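YlmH (Streptococcus pneumoniae, PDB 2FPH) probably binds nucleic acid, most likely RNA, through an RRM-like domain, and is named as a cell division protein of a Gram-positive bacterium. Local coordinates at residues Y66-L71 against M132-F137; A102-T107 against K117-I122; G144-K147 against V153-E156. All coordinates share one frame; numbering follows the deposited sequence.

How the interactions relate
All three contacts reach the antiparallel sheet of the RRM-like domain, at different places. Interaction 1 lies buried near the centre of the molecule, where an arginine from the N-terminal domain meets an asparagine at the end of strand 130-134, and a water bridges the two at the edge. Interaction 2 is also largely buried, apolar throughout, and packs helix 97-105 on strand 119-123, the neighbour of strand 130-134; Tyr-66 N bonds Asp-121 OD1, joining these two contacts. Interaction 3 is only partly buried, about 19 Å from the chain centre to its own centre, and combines backbone and lysine hydrogen bonds with a leucine pair; Leu-145 there packs against Ile-104 of interaction 2.

Interaction 1. Residues Y66-L71 against M132-F137; sequences YVRVLL and MINQQF
Arg-68 and Asn-134 carry the whole contact between 66-71 and 132-137, and they meet as two flat groups. Asn-134 brings ND2 over one face of the guanidinium, while its CG lies beside the NH1 end, and the side chains cross at about a right angle. The two planes are 39° apart, so the groups are tilted against each other and do not stack in parallel. The closest approach is Arg-68 NH1 to Asn-134 CG, 3.3 Å. Direct hydrogen bonding plays no part: Arg-68 NH1 stands 3.5 Å from Asn-134 OD1 at a poor angle, and Arg-68 NH2 and Asn-134 ND2 are two donors.

Water supplies the polar link. Lying in the guanidinium plane at its edge, one molecule accepts from Arg-68 NH1 at 3.0 Å and donates to Asn-134 OD1 at 2.8 Å. Arg-68 spends its other nitrogens elsewhere: NE bonds the carbonyl of Thr-33, and NH2 also has a partner beyond the two segments.

The contact joins two sheets. Segment 66-71 runs into the middle strand of the three-stranded N-terminal sheet, whereas Asn-134 closes strand 130-134 of an RRM-like sheet; the side chain of Arg-68 also touches Ile-85 on strand 85-91 of that second sheet.

A backbone N-H holds the amide where the arginine meets it. With CG anti to the backbone N (chi1 172°), Asn-134 can turn OD1 back to accept from Gln-136 N at 2.9 Å, forming an Asx turn. That donor is tilted 23° from the carbonyl plane. Phe-137 N bonds Asn-134 O at 3.0 Å, closing the turn of the main chain, and the edge of the Phe-137 ring meets Asn-134 CG just ahead of helix 138-144, where Phe-137 is the N-cap residue.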
loop_
_atom_site.group_PDB
_atom_site.type_symbol
_atom_site.label_atom_id
_atom_site.label_comp_id
_atom_site.label_asym_id
_atom_site.label_seq_id
_atom_site.Cartn_x
_atom_site.Cartn_y
_atom_site.Cartn_z
ATOM N N TYR A 66 2.110 0.000 6.159
ATOM C CA TYR A 66 1.753 -0.681 4.896
ATOM C C TYR A 66 2.647 -0.186 3.773
ATOM O O TYR A 66 2.869 1.007 3.591
ATOM C CB TYR A 66 0.263 -0.498 4.586
ATOM C CG TYR A 66 -0.526 -1.141 5.670
ATOM C CD1 TYR A 66 -0.582 -2.514 5.797
ATOM C CD2 TYR A 66 -1.130 -0.370 6.645
ATOM C CE1 TYR A 66 -1.286 -3.111 6.897
ATOM C CE2 TYR A 66 -1.782 -0.941 7.743
ATOM C CZ TYR A 66 -1.869 -2.274 7.850
ATOM O OH TYR A 66 -2.527 -2.757 8.943
ATOM N N VAL A 67 3.092 -1.123 2.943
ATOM C CA VAL A 67 3.996 -0.830 1.845
ATOM C C VAL A 67 3.613 -1.555 0.600
ATOM O O VAL A 67 2.879 -2.525 0.630
ATOM C CB VAL A 67 5.484 -1.147 2.208
ATOM C CG1 VAL A 67 5.933 -0.344 3.348
ATOM C CG2 VAL A 67 5.671 -2.618 2.499
ATOM N N ARG A 68 4.099 -1.071 -0.530
ATOM C CA ARG A 68 4.103 -1.891 -1.749
ATOM C C ARG A 68 5.528 -2.232 -2.114
ATOM O O ARG A 68 6.494 -1.504 -1.787
ATOM C CB ARG A 68 3.421 -1.173 -2.918
ATOM C CG ARG A 68 2.044 -0.684 -2.664
ATOM C CD ARG A 68 1.333 -0.038 -3.858
ATOM N NE ARG A 68 0.991 -1.021 -4.882
ATOM C CZ ARG A 68 0.384 -0.746 -6.008
ATOM N NH1 ARG A 68 0.096 0.493 -6.279
ATOM N NH2 ARG A 68 0.004 -1.716 -6.846
ATOM N N VAL A 69 5.708 -3.383 -2.761
ATOM C CA VAL A 69 7.024 -3.864 -3.056
ATOM C C VAL A 69 7.171 -4.054 -4.526
ATOM O O VAL A 69 6.241 -4.497 -5.241
ATOM C CB VAL A 69 7.322 -5.225 -2.264
ATOM C CG1 VAL A 69 8.507 -6.018 -2.770
ATOM C CG2 VAL A 69 7.489 -4.985 -0.742
ATOM N N LEU A 70 8.360 -3.752 -4.989
ATOM C CA LEU A 70 8.672 -4.006 -6.387
ATOM C C LEU A 70 9.686 -5.129 -6.462
ATOM O O LEU A 70 10.723 -5.109 -5.790
ATOM C CB LEU A 70 9.202 -2.733 -6.980
ATOM C CG LEU A 70 8.269 -1.668 -7.443
ATOM C CD1 LEU A 70 9.049 -0.382 -7.589
ATOM C CD2 LEU A 70 7.662 -2.248 -8.794
ATOM N N LEU A 71 9.389 -6.147 -7.273
ATOM C CA LEU A 71 10.308 -7.269 -7.531
ATOM C C LEU A 71 10.827 -7.092 -8.947
ATOM O O LEU A 71 10.012 -6.843 -9.823
ATOM C CB LEU A 71 9.538 -8.585 -7.376
ATOM C CG LEU A 71 8.998 -8.893 -5.958
ATOM C CD1 LEU A 71 7.982 -10.025 -5.847
ATOM C CD2 LEU A 71 10.115 -9.218 -5.055
ATOM N N MET A 132 -2.810 6.996 1.935
ATOM C CA MET A 132 -1.914 6.536 0.888
ATOM C C MET A 132 -2.675 5.480 0.094
ATOM O O MET A 132 -3.177 4.513 0.680
ATOM C CB MET A 132 -0.676 5.892 1.534
ATOM C CG MET A 132 0.005 6.814 2.500
ATOM S SD MET A 132 1.691 6.299 3.043
ATOM C CE MET A 132 2.397 7.831 3.222
ATOM N N ILE A 133 -2.854 5.714 -1.197
ATOM C CA ILE A 133 -3.621 4.797 -2.067
ATOM C C ILE A 133 -2.885 4.315 -3.269
ATOM O O ILE A 133 -1.918 4.911 -3.677
ATOM C CB ILE A 133 -4.926 5.474 -2.546
ATOM C CG1 ILE A 133 -4.606 6.642 -3.509
ATOM C CG2 ILE A 133 -5.763 5.897 -1.325
ATOM C CD1 ILE A 133 -5.786 7.036 -4.320
ATOM N N ASN A 134 -3.339 3.208 -3.818
ATOM C CA ASN A 134 -2.874 2.683 -5.114
ATOM C C ASN A 134 -3.433 3.640 -6.170
ATOM O O ASN A 134 -4.611 3.816 -6.244
ATOM C CB ASN A 134 -3.454 1.291 -5.259
ATOM C CG ASN A 134 -3.229 0.662 -6.636
ATOM O OD1 ASN A 134 -3.016 1.339 -7.629
ATOM N ND2 ASN A 134 -3.188 -0.684 -6.657
ATOM N N GLN A 135 -2.562 4.323 -6.935
ATOM C CA GLN A 135 -3.001 5.450 -7.775
ATOM C C GLN A 135 -3.834 4.962 -8.939
ATOM O O GLN A 135 -4.464 5.754 -9.606
ATOM C CB GLN A 135 -1.810 6.168 -8.402
ATOM C CG GLN A 135 -0.729 6.764 -7.493
ATOM C CD GLN A 135 0.256 7.650 -8.286
ATOM O OE1 GLN A 135 0.690 8.765 -7.825
ATOM N NE2 GLN A 135 0.606 7.167 -9.497
ATOM N N GLN A 136 -3.765 3.675 -9.251
ATOM C CA GLN A 136 -4.664 3.091 -10.245
ATOM C C GLN A 136 -6.141 3.258 -9.862
ATOM O O GLN A 136 -7.031 3.287 -10.744
ATOM C CB GLN A 136 -4.301 1.595 -10.477
ATOM C CG GLN A 136 -4.699 1.050 -11.818
ATOM C CD GLN A 136 -4.072 -0.309 -12.096
ATOM O OE1 GLN A 136 -4.777 -1.317 -12.202
ATOM N NE2 GLN A 136 -2.767 -0.342 -12.180
ATOM N N PHE A 137 -6.416 3.437 -8.570
ATOM C CA PHE A 137 -7.763 3.537 -8.009
ATOM C C PHE A 137 -8.049 4.994 -7.542
ATOM O O PHE A 137 -8.904 5.244 -6.763
ATOM C CB PHE A 137 -7.891 2.457 -6.917
ATOM C CG PHE A 137 -7.854 1.080 -7.480
ATOM C CD1 PHE A 137 -8.988 0.537 -8.075
ATOM C CD2 PHE A 137 -6.675 0.348 -7.521
ATOM C CE1 PHE A 137 -8.947 -0.754 -8.618
ATOM C CE2 PHE A 137 -6.637 -0.922 -8.068
ATOM C CZ PHE A 137 -7.766 -1.477 -8.615
HETATM O O HOH W 1 -0.903 0.220 -9.075
#

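Interaction 2. Residues A102-T107 against K117-I122; sequences AKILGT and KLFGDI
Ile-104 is set on the inward side of helix 97-105 and lays its CG2 methyl over one face of the Phe-119 ring. The methyl comes within 3.4 Å of Phe-119 CE1 and lies almost as near CZ, toward the far end of the ring. Opposed to the backbone N across the first torsion, that branch reaches the ring, while CG1 carries CD1 to Ile-122 CD1 at 4.2 Å. Phe-119 itself takes a chi1 of 62°, with CG between the backbone N and the carbonyl carbon, which directs the ring at the helix.

Leu-105 comes next and meets the same ring differently: CD2 sits at its edge, near the ring plane, 4.0 Å from Phe-119 CZ. The helix ends there, and Gly-106 leaves helical geometry with a positive phi.

Phe-141 of helix 138-144 touches both Ile-104 and Phe-119, and Ile-131 of strand 130-134 touches Ile-104, Phe-119 and Ile-122, so these three belong to the core of the RRM-like domain, with Leu-105 at its exposed margin. With only apolar carbons meeting and no directional bond, the contact depends on burial and on the fit of methyls to ring face and edge.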
loop_
_atom_site.group_PDB
_atom_site.type_symbol
_atom_site.label_atom_id
_atom_site.label_comp_id
_atom_site.label_asym_id
_atom_site.label_seq_id
_atom_site.Cartn_x
_atom_site.Cartn_y
_atom_site.Cartn_z
ATOM N N ALA A 102 -13.289 2.671 8.492
ATOM C CA ALA A 102 -14.586 2.031 8.389
ATOM C C ALA A 102 -15.329 2.404 7.112
ATOM O O ALA A 102 -15.921 1.545 6.464
ATOM C CB ALA A 102 -15.413 2.390 9.575
ATOM N N LYS A 103 -15.263 3.692 6.774
ATOM C CA LYS A 103 -15.950 4.237 5.632
ATOM C C LYS A 103 -15.344 3.655 4.393
ATOM O O LYS A 103 -16.051 3.289 3.478
ATOM C CB LYS A 103 -15.842 5.764 5.593
ATOM C CG LYS A 103 -16.494 6.517 6.730
ATOM C CD LYS A 103 -17.816 5.993 7.224
ATOM C CE LYS A 103 -17.685 5.081 8.510
ATOM N NZ LYS A 103 -16.967 5.706 9.698
ATOM N N ILE A 104 -14.021 3.575 4.364
ATOM C CA ILE A 104 -13.329 2.991 3.227
ATOM C C ILE A 104 -13.686 1.507 2.979
ATOM O O ILE A 104 -13.973 1.146 1.858
ATOM C CB ILE A 104 -11.809 3.225 3.323
ATOM C CG1 ILE A 104 -11.549 4.746 3.204
ATOM C CG2 ILE A 104 -11.109 2.508 2.164
ATOM C CD1 ILE A 104 -10.210 5.137 3.401
ATOM N N LEU A 105 -13.696 0.662 3.999
ATOM C CA LEU A 105 -13.920 -0.772 3.745
ATOM C C LEU A 105 -15.370 -1.129 3.387
ATOM O O LEU A 105 -15.607 -2.201 2.832
ATOM C CB LEU A 105 -13.488 -1.648 4.927
ATOM C CG LEU A 105 -12.226 -1.248 5.637
ATOM C CD1 LEU A 105 -12.427 -1.498 7.147
ATOM C CD2 LEU A 105 -11.070 -2.010 5.057
ATOM N N GLY A 106 -16.320 -0.253 3.723
ATOM C CA GLY A 106 -17.741 -0.387 3.337
ATOM C C GLY A 106 -18.531 0.026 4.545
ATOM O O GLY A 106 -18.269 -0.580 5.599
ATOM N N THR A 107 -19.473 0.994 4.490
ATOM C CA THR A 107 -20.165 1.629 3.309
ATOM C C THR A 107 -20.820 0.683 2.286
ATOM O O THR A 107 -20.257 -0.379 1.971
ATOM C CB THR A 107 -19.348 2.729 2.632
ATOM O OG1 THR A 107 -18.021 2.276 2.318
ATOM C CG2 THR A 107 -19.148 3.889 3.591
ATOM N N LYS A 117 -6.097 -4.161 0.525
ATOM C CA LYS A 117 -4.879 -4.239 -0.316
ATOM C C LYS A 117 -4.710 -3.063 -1.301
ATOM O O LYS A 117 -3.595 -2.911 -1.932
ATOM C CB LYS A 117 -4.804 -5.553 -1.107
ATOM C CG LYS A 117 -4.341 -6.748 -0.306
ATOM C CD LYS A 117 -3.125 -7.474 -0.872
ATOM C CE LYS A 117 -2.040 -7.856 0.145
ATOM N NZ LYS A 117 -1.541 -9.271 -0.097
ATOM N N LEU A 118 -5.769 -2.249 -1.474
ATOM C CA LEU A 118 -5.738 -1.133 -2.467
ATOM C C LEU A 118 -5.286 0.193 -1.838
ATOM O O LEU A 118 -5.157 1.201 -2.539
ATOM C CB LEU A 118 -7.114 -0.864 -3.141
ATOM C CG LEU A 118 -7.716 -2.032 -3.937
ATOM C CD1 LEU A 118 -9.086 -1.642 -4.439
ATOM C CD2 LEU A 118 -6.766 -2.390 -5.082
ATOM N N PHE A 119 -5.036 0.190 -0.550
ATOM C CA PHE A 119 -4.551 1.367 0.157
ATOM C C PHE A 119 -3.660 0.953 1.298
ATOM O O PHE A 119 -3.675 -0.212 1.731
ATOM C CB PHE A 119 -5.678 2.286 0.654
ATOM C CG PHE A 119 -6.637 1.694 1.650
ATOM C CD1 PHE A 119 -7.673 0.865 1.227
ATOM C CD2 PHE A 119 -6.525 1.966 3.019
ATOM C CE1 PHE A 119 -8.507 0.274 2.137
ATOM C CE2 PHE A 119 -7.408 1.420 3.915
ATOM C CZ PHE A 119 -8.409 0.578 3.475
ATOM N N GLY A 120 -2.909 1.925 1.784
ATOM C CA GLY A 120 -1.951 1.678 2.842
ATOM C C GLY A 120 -2.405 2.406 4.086
ATOM O O GLY A 120 -3.540 2.243 4.529
ATOM N N ASP A 121 -1.518 3.233 4.602
ATOM C CA ASP A 121 -1.720 3.896 5.859
ATOM C C ASP A 121 -2.762 4.963 5.761
ATOM O O ASP A 121 -2.853 5.708 4.762
ATOM C CB ASP A 121 -0.425 4.589 6.311
ATOM C CG ASP A 121 0.688 3.630 6.699
ATOM O OD1 ASP A 121 0.524 2.407 6.744
ATOM O OD2 ASP A 121 1.778 4.078 7.080
ATOM N N ILE A 122 -3.551 5.061 6.821
ATOM C CA ILE A 122 -4.391 6.241 7.045
ATOM C C ILE A 122 -3.748 6.979 8.226
ATOM O O ILE A 122 -3.468 6.373 9.259
ATOM C CB ILE A 122 -5.823 5.814 7.374
ATOM C CG1 ILE A 122 -6.556 5.194 6.182
ATOM C CG2 ILE A 122 -6.652 6.984 7.954
ATOM C CD1 ILE A 122 -7.703 4.281 6.692
#

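Interaction 3. Residues G144-K147 against V153-E156; sequences GLKK and VSLE
Lys-146 and Val-153 face each other through two hydrogen bonds that run in opposite directions. Val-153 N donates to Lys-146 O at 3.0 Å, nearly straight at 165° although it approaches from above the carbonyl plane. In return Lys-146 NZ, at the end of the side chain, donates to Val-153 O at 2.8 Å, tilted 25° from that carbonyl's plane. The lysine chain bends at chi2, chi3 and chi4 to come back over the neighbouring strand, which also brings NZ beside Ser-154 CB. Val-153 O receives a further CA-H...O contact from Lys-146 CA, 3.5 Å away.

Around this pair, Val-153 CG2 lies 3.5 Å from Leu-145 O, and the leucine methyls Leu-145 CD1 and Leu-155 CD1 meet at 4.2 Å. One water donates to Leu-145 O at 2.7 Å and accepts from Leu-155 N at 2.9 Å, linking the backbones beyond their direct bond.

What sets the first segment is the way the chain leaves helix 138-144: Leu-145 is the centre of an inverse gamma turn. In the sheet, strand 85-91 runs alongside the second segment, its Ile-90 touching both Val-153 and Leu-155, and Leu-155 also rests on Phe-141 of the helix.

Beyond Lys-146 the chain runs as strand 147-148 and turns back into strand 151-157, making a short antiparallel hairpin at the border of the sheet. It joins helix 138-144, the second helix of the RRM-like domain, to the last main strand of the β-α-β-β-α-β arrangement.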
loop_
_atom_site.group_PDB
_atom_site.type_symbol
_atom_site.label_atom_id
_atom_site.label_comp_id
_atom_site.label_asym_id
_atom_site.label_seq_id
_atom_site.Cartn_x
_atom_site.Cartn_y
_atom_site.Cartn_z
ATOM N N GLY A 144 -15.568 8.520 -4.840
ATOM C CA GLY A 144 -16.384 7.704 -3.963
ATOM C C GLY A 144 -16.358 8.175 -2.515
ATOM O O GLY A 144 -17.343 8.057 -1.810
ATOM N N LEU A 145 -15.224 8.686 -2.053
ATOM C CA LEU A 145 -15.065 9.110 -0.658
ATOM C C LEU A 145 -15.432 10.578 -0.534
ATOM O O LEU A 145 -14.566 11.459 -0.594
ATOM C CB LEU A 145 -13.618 8.862 -0.171
ATOM C CG LEU A 145 -13.243 8.085 1.108
ATOM C CD1 LEU A 145 -11.933 8.584 1.686
ATOM C CD2 LEU A 145 -14.328 7.922 2.190
ATOM N N LYS A 146 -16.736 10.838 -0.389
ATOM C CA LYS A 146 -17.273 12.198 -0.363
ATOM C C LYS A 146 -17.937 12.571 0.988
ATOM O O LYS A 146 -18.265 13.721 1.214
ATOM C CB LYS A 146 -18.228 12.453 -1.547
ATOM C CG LYS A 146 -17.499 12.559 -2.902
ATOM C CD LYS A 146 -17.262 14.050 -3.399
ATOM C CE LYS A 146 -15.888 14.692 -2.995
ATOM N NZ LYS A 146 -15.950 16.046 -2.208
ATOM N N LYS A 147 -18.117 11.592 1.862
ATOM C CA LYS A 147 -18.542 11.847 3.246
ATOM C C LYS A 147 -18.086 10.723 4.145
ATOM O O LYS A 147 -17.963 9.578 3.745
ATOM C CB LYS A 147 -20.054 12.053 3.399
ATOM C CG LYS A 147 -20.861 10.843 3.911
ATOM C CD LYS A 147 -22.353 11.162 4.092
ATOM C CE LYS A 147 -23.141 9.858 4.223
ATOM N NZ LYS A 147 -24.604 10.117 4.399
ATOM N N VAL A 153 -16.382 15.236 2.930
ATOM C CA VAL A 153 -14.937 15.310 2.731
ATOM C C VAL A 153 -14.621 15.417 1.230
ATOM O O VAL A 153 -15.440 15.031 0.395
ATOM C CB VAL A 153 -14.197 14.096 3.369
ATOM C CG1 VAL A 153 -14.572 13.979 4.828
ATOM C CG2 VAL A 153 -14.509 12.796 2.687
ATOM N N SER A 154 -13.435 15.943 0.932
ATOM C CA SER A 154 -12.890 15.984 -0.425
ATOM C C SER A 154 -11.449 15.535 -0.460
ATOM O O SER A 154 -10.630 16.097 0.213
ATOM C CB SER A 154 -12.967 17.431 -0.963
ATOM O OG SER A 154 -12.420 17.543 -2.277
ATOM N N LEU A 155 -11.118 14.533 -1.270
ATOM C CA LEU A 155 -9.738 14.064 -1.379
ATOM C C LEU A 155 -8.951 14.866 -2.413
ATOM O O LEU A 155 -9.415 14.999 -3.544
ATOM C CB LEU A 155 -9.707 12.609 -1.811
ATOM C CG LEU A 155 -9.943 11.502 -0.804
ATOM C CD1 LEU A 155 -9.734 10.176 -1.458
ATOM C CD2 LEU A 155 -9.038 11.558 0.361
ATOM N N GLU A 156 -7.774 15.360 -2.024
ATOM C CA GLU A 156 -6.841 16.046 -2.924
ATOM C C GLU A 156 -5.437 15.469 -2.836
ATOM O O GLU A 156 -4.984 15.166 -1.747
ATOM C CB GLU A 156 -6.750 17.498 -2.502
ATOM C CG GLU A 156 -8.042 18.288 -2.719
ATOM C CD GLU A 156 -7.953 19.684 -2.163
ATOM O OE1 GLU A 156 -6.833 20.168 -1.879
ATOM O OE2 GLU A 156 -9.008 20.299 -1.985
HETATM O O HOH W 2 -13.375 13.036 -2.402
#